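Local structure of dihydroorotase (Agrobacterium tumefaciens, 2OGJ) at the interface of chains A and B and the interface of chains A and C. The protein deacetylates acetyl-(R)-mandelate in vitro as a zinc-dependent esterase of the amidohydrolase superfamily. Residues are numbered along the deposited sequence; one frame, centred on the assembly and turned at random. Chains: chain A/B/C, Dihydroorotase.

Contact 1: the interface of chains A and B. Residues chain A 81-84, 120-121; chain B 81, 83-84, 120-121.
A:Tyr120 and B:Tyr120 lie face to face at the centre of this contact between two copies of the protein, their ring centroids 3.8 Å apart and their planes within 4° of parallel. The rings run head to tail: CB of each tyrosine sits above the phenol end of the other, and each CG lies over the centre of the opposing ring. In both copies CG is anti to the carbonyl carbon (chi1 -58° in B:Tyr120), which carries the ring away from its helix and across to the partner.

The indoles of A:Trp81 and B:Trp81 flank the stack. CH2 of each indole meets the edge of the tyrosine in its own chain, while its CZ2 edge points across to the other subunit, where CZ2 of B:Trp81 lies 3.7 Å from the carbonyl O of A:Gly83. The isoleucine CD1 methyls approach the phenol tips, A:Ile121 CD1 standing 3.7 Å from B:Tyr120 OH.

At the polar rim, B:Tyr120 OH donates a 2.7 Å hydrogen bond to the backbone O of A:His82, reaching it from above the carbonyl plane (53° out of it). The same hydroxyl lies in plane at the imidazole edge of A:His82, beside CD2.

Such a two-fold clasp, a worked example of aromatic self-association, helps join chains A and B in the deposited assembly and probably steadies the loops after the zinc ligands A:His77 and A:His79 and their chain B counterparts; a biological dimer is plausible but not established by the structure alone.

Contact 2: the interface of chains A and C. Residues chain A 212, 237-238, 243; chain C 157-158, 161, 200.
C:Leu157 brings both prongs of its fork against chain A: CD1 lies 3.4 Å from CG of A:Pro212, and CD2 packs 3.6 Å from CB of A:Ser237. One leucine thus spans two loops of the neighbour. Its CG is anti to the backbone N (chi1 -169°), directing the fork between proline and serine. From one turn further along helix 157-167, C:Leu161 adds its CD1 methyl to the serine tip, 3.5 Å from A:Ser237 OG.

A second hydrophobic finger comes from C:Ile200, near the end of helix 189-201. Its CD1 approaches the oxygen end of the A:Glu243 carboxylate obliquely, above its plane and displaced past the oxygens, with OE1 at 3.5 Å. The cost of setting a methyl against an acidic group is probably eased by the bonds that both oxygens accept within chain A. The single N-H of A:Gly238 is shared between the syn sides of both oxygens, its N 2.8 Å from OE2 and 3.0 Å from OE1, the latter bond being the straighter at 161° and the former clearly bent. This shared bond should help fix the rotation of the carboxylate, and it ties A:Glu243 to the loop whose serine meets the leucines.

Further out, polar communication is indirect. A water bridges the subunits, 3.2 Å from the hydroxyl OG of A:Ser237 and 2.9 Å from the carboxylate OD1 of C:Asp158, beside the leucines.

The patch illustrates how helix-borne aliphatic tips can dock on loops braced from within. It helps hold chains A and C together in the deposited assembly, although the structure alone does not establish that this pairing forms in solution.

Contact 1: the interface of chains A and B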
# COMPACT_ATOMS: atom_id res chain seq x y z
N TRP A 81 -30.44 -4.05 1.80
CA TRP A 81 -30.11 -3.11 0.74
C TRP A 81 -30.13 -3.95 -0.54
O TRP A 81 -29.13 -4.03 -1.25
CB TRP A 81 -28.72 -2.52 0.97
CG TRP A 81 -28.41 -1.22 0.24
CD1 TRP A 81 -27.39 -0.35 0.51
CD2 TRP A 81 -29.09 -0.69 -0.91
NE1 TRP A 81 -27.38 0.68 -0.40
CE2 TRP A 81 -28.41 0.50 -1.29
CE3 TRP A 81 -30.20 -1.09 -1.67
CZ2 TRP A 81 -28.81 1.28 -2.38
CZ3 TRP A 81 -30.60 -0.32 -2.75
CH2 TRP A 81 -29.90 0.85 -3.10
N HIS A 82 -31.28 -4.59 -0.80
CA HIS A 82 -31.51 -5.45 -1.96
C HIS A 82 -31.23 -4.70 -3.26
O HIS A 82 -31.66 -3.56 -3.45
CB HIS A 82 -32.94 -5.94 -1.95
CG HIS A 82 -33.35 -6.64 -3.20
ND1 HIS A 82 -33.08 -7.98 -3.43
CD2 HIS A 82 -33.93 -6.18 -4.34
CE1 HIS A 82 -33.47 -8.30 -4.65
NE2 HIS A 82 -33.99 -7.23 -5.22
N GLY A 83 -30.50 -5.34 -4.16
CA GLY A 83 -30.16 -4.70 -5.42
C GLY A 83 -28.97 -3.75 -5.28
O GLY A 83 -28.05 -3.81 -6.09
N GLY A 84 -29.00 -2.87 -4.27
CA GLY A 84 -27.91 -1.92 -4.06
C GLY A 84 -26.59 -2.59 -3.72
O GLY A 84 -25.52 -2.16 -4.13
N TYR A 120 -35.43 3.14 -2.53
CA TYR A 120 -35.85 1.79 -2.92
C TYR A 120 -36.27 0.89 -1.79
O TYR A 120 -37.15 0.06 -1.98
CB TYR A 120 -34.75 1.05 -3.69
CG TYR A 120 -34.29 1.73 -4.94
CD1 TYR A 120 -35.21 2.14 -5.91
CD2 TYR A 120 -32.93 1.96 -5.16
CE1 TYR A 120 -34.79 2.78 -7.07
CE2 TYR A 120 -32.50 2.60 -6.32
CZ TYR A 120 -33.43 3.01 -7.27
OH TYR A 120 -33.01 3.66 -8.41
N ILE A 121 -35.64 1.01 -0.63
CA ILE A 121 -35.99 0.13 0.48
C ILE A 121 -36.86 0.72 1.58
O ILE A 121 -37.90 0.15 1.92
CB ILE A 121 -34.72 -0.47 1.13
CG1 ILE A 121 -33.82 -1.05 0.05
CG2 ILE A 121 -35.11 -1.54 2.14
CD1 ILE A 121 -34.50 -2.07 -0.86
N TRP B 81 -28.49 4.25 -12.79
CA TRP B 81 -28.18 3.46 -11.59
C TRP B 81 -28.25 4.54 -10.53
O TRP B 81 -27.34 4.77 -9.74
CB TRP B 81 -26.77 2.84 -11.63
CG TRP B 81 -26.62 1.60 -10.77
CD1 TRP B 81 -25.55 0.74 -10.76
CD2 TRP B 81 -27.56 1.06 -9.82
NE1 TRP B 81 -25.77 -0.30 -9.88
CE2 TRP B 81 -26.99 -0.14 -9.29
CE3 TRP B 81 -28.83 1.47 -9.37
CZ2 TRP B 81 -27.64 -0.93 -8.33
CZ3 TRP B 81 -29.49 0.67 -8.40
CH2 TRP B 81 -28.89 -0.52 -7.90
N GLY B 83 -29.85 5.19 -7.57
CA GLY B 83 -29.56 5.14 -6.14
C GLY B 83 -28.47 4.17 -5.75
O GLY B 83 -27.97 4.21 -4.64
N GLY B 84 -28.09 3.30 -6.68
CA GLY B 84 -27.06 2.32 -6.39
C GLY B 84 -25.68 2.95 -6.39
O GLY B 84 -24.74 2.38 -5.84
N TYR B 120 -34.27 -1.96 -10.67
CA TYR B 120 -34.68 -0.58 -10.40
C TYR B 120 -34.61 0.36 -11.59
O TYR B 120 -35.40 1.31 -11.68
CB TYR B 120 -33.84 0.03 -9.26
CG TYR B 120 -33.90 -0.71 -7.94
CD1 TYR B 120 -35.13 -1.09 -7.40
CD2 TYR B 120 -32.73 -1.05 -7.25
CE1 TYR B 120 -35.20 -1.80 -6.21
CE2 TYR B 120 -32.79 -1.77 -6.05
CZ TYR B 120 -34.03 -2.15 -5.54
OH TYR B 120 -34.14 -2.92 -4.40
N ILE B 121 -33.67 0.11 -12.51
CA ILE B 121 -33.49 1.00 -13.66
C ILE B 121 -33.97 0.46 -15.02
O ILE B 121 -34.78 1.09 -15.71
CB ILE B 121 -31.98 1.41 -13.82
CG1 ILE B 121 -31.36 1.78 -12.47
CG2 ILE B 121 -31.86 2.56 -14.80
CD1 ILE B 121 -31.82 3.07 -11.93

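Contact 2: the interface of chains A and C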
# COMPACT_ATOMS: atom_id res chain seq x y z
N PRO A 212 -9.69 -11.70 15.16
CA PRO A 212 -8.88 -10.84 16.03
C PRO A 212 -8.38 -9.47 15.56
O PRO A 212 -8.89 -8.46 16.04
CB PRO A 212 -7.76 -11.77 16.52
CG PRO A 212 -7.94 -13.08 15.74
CD PRO A 212 -9.42 -13.11 15.50
N SER A 237 -12.40 -18.82 17.35
CA SER A 237 -11.09 -18.64 17.97
C SER A 237 -10.57 -17.21 17.76
O SER A 237 -10.46 -16.74 16.63
CB SER A 237 -10.07 -19.63 17.39
OG SER A 237 -10.38 -20.99 17.69
N GLY A 238 -10.24 -16.53 18.85
CA GLY A 238 -9.73 -15.18 18.75
C GLY A 238 -10.80 -14.12 18.92
O GLY A 238 -10.51 -12.92 18.89
N GLU A 243 -13.21 -18.29 25.49
CA GLU A 243 -11.83 -18.78 25.40
C GLU A 243 -10.85 -17.90 26.20
O GLU A 243 -9.70 -18.29 26.45
CB GLU A 243 -11.39 -18.81 23.93
CG GLU A 243 -11.85 -17.58 23.15
CD GLU A 243 -11.08 -17.35 21.87
OE1 GLU A 243 -10.72 -18.33 21.18
OE2 GLU A 243 -10.85 -16.16 21.55
N LEU C 157 -4.20 -17.83 12.70
CA LEU C 157 -4.56 -18.25 14.05
C LEU C 157 -4.96 -19.74 14.17
O LEU C 157 -4.36 -20.49 14.93
CB LEU C 157 -5.67 -17.34 14.59
CG LEU C 157 -6.00 -17.46 16.09
CD1 LEU C 157 -6.80 -16.24 16.52
CD2 LEU C 157 -6.77 -18.76 16.38
N ASP C 158 -5.95 -20.17 13.40
CA ASP C 158 -6.37 -21.57 13.46
C ASP C 158 -5.22 -22.55 13.22
O ASP C 158 -5.13 -23.57 13.89
CB ASP C 158 -7.50 -21.85 12.48
CG ASP C 158 -8.72 -21.01 12.76
OD1 ASP C 158 -9.17 -21.00 13.93
OD2 ASP C 158 -9.22 -20.35 11.82
N LEU C 161 -3.03 -22.72 16.45
CA LEU C 161 -3.67 -23.50 17.52
C LEU C 161 -3.63 -24.97 17.12
O LEU C 161 -3.49 -25.86 17.97
CB LEU C 161 -5.13 -23.08 17.73
CG LEU C 161 -5.47 -21.63 18.08
CD1 LEU C 161 -6.97 -21.51 18.25
CD2 LEU C 161 -4.79 -21.21 19.36
N ILE C 200 -4.67 -17.89 24.67
CA ILE C 200 -5.56 -18.98 24.31
C ILE C 200 -4.84 -20.30 24.54
O ILE C 200 -5.36 -21.17 25.22
CB ILE C 200 -6.00 -18.85 22.83
CG1 ILE C 200 -7.04 -17.74 22.70
CG2 ILE C 200 -6.56 -20.16 22.33
CD1 ILE C 200 -7.34 -17.33 21.28
O HOH W 1 -9.29 -23.29 15.73

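The C-alpha centres of contact 1 and contact 2 are about 38 Å apart, and the two share chain A but no residue. Contact 1 belongs to a two-fold interface in which the same elements face each other; contact 2 belongs to one that is not an exact two-fold, and here loops of one chain meet helices of another. Chain A therefore acts as a bridge between B and C, and combining two kinds of interface can extend a dimer toward the six-copy deposited assembly. Both use loops that follow zinc-binding histidines, so assembly might also influence the surroundings of the active site.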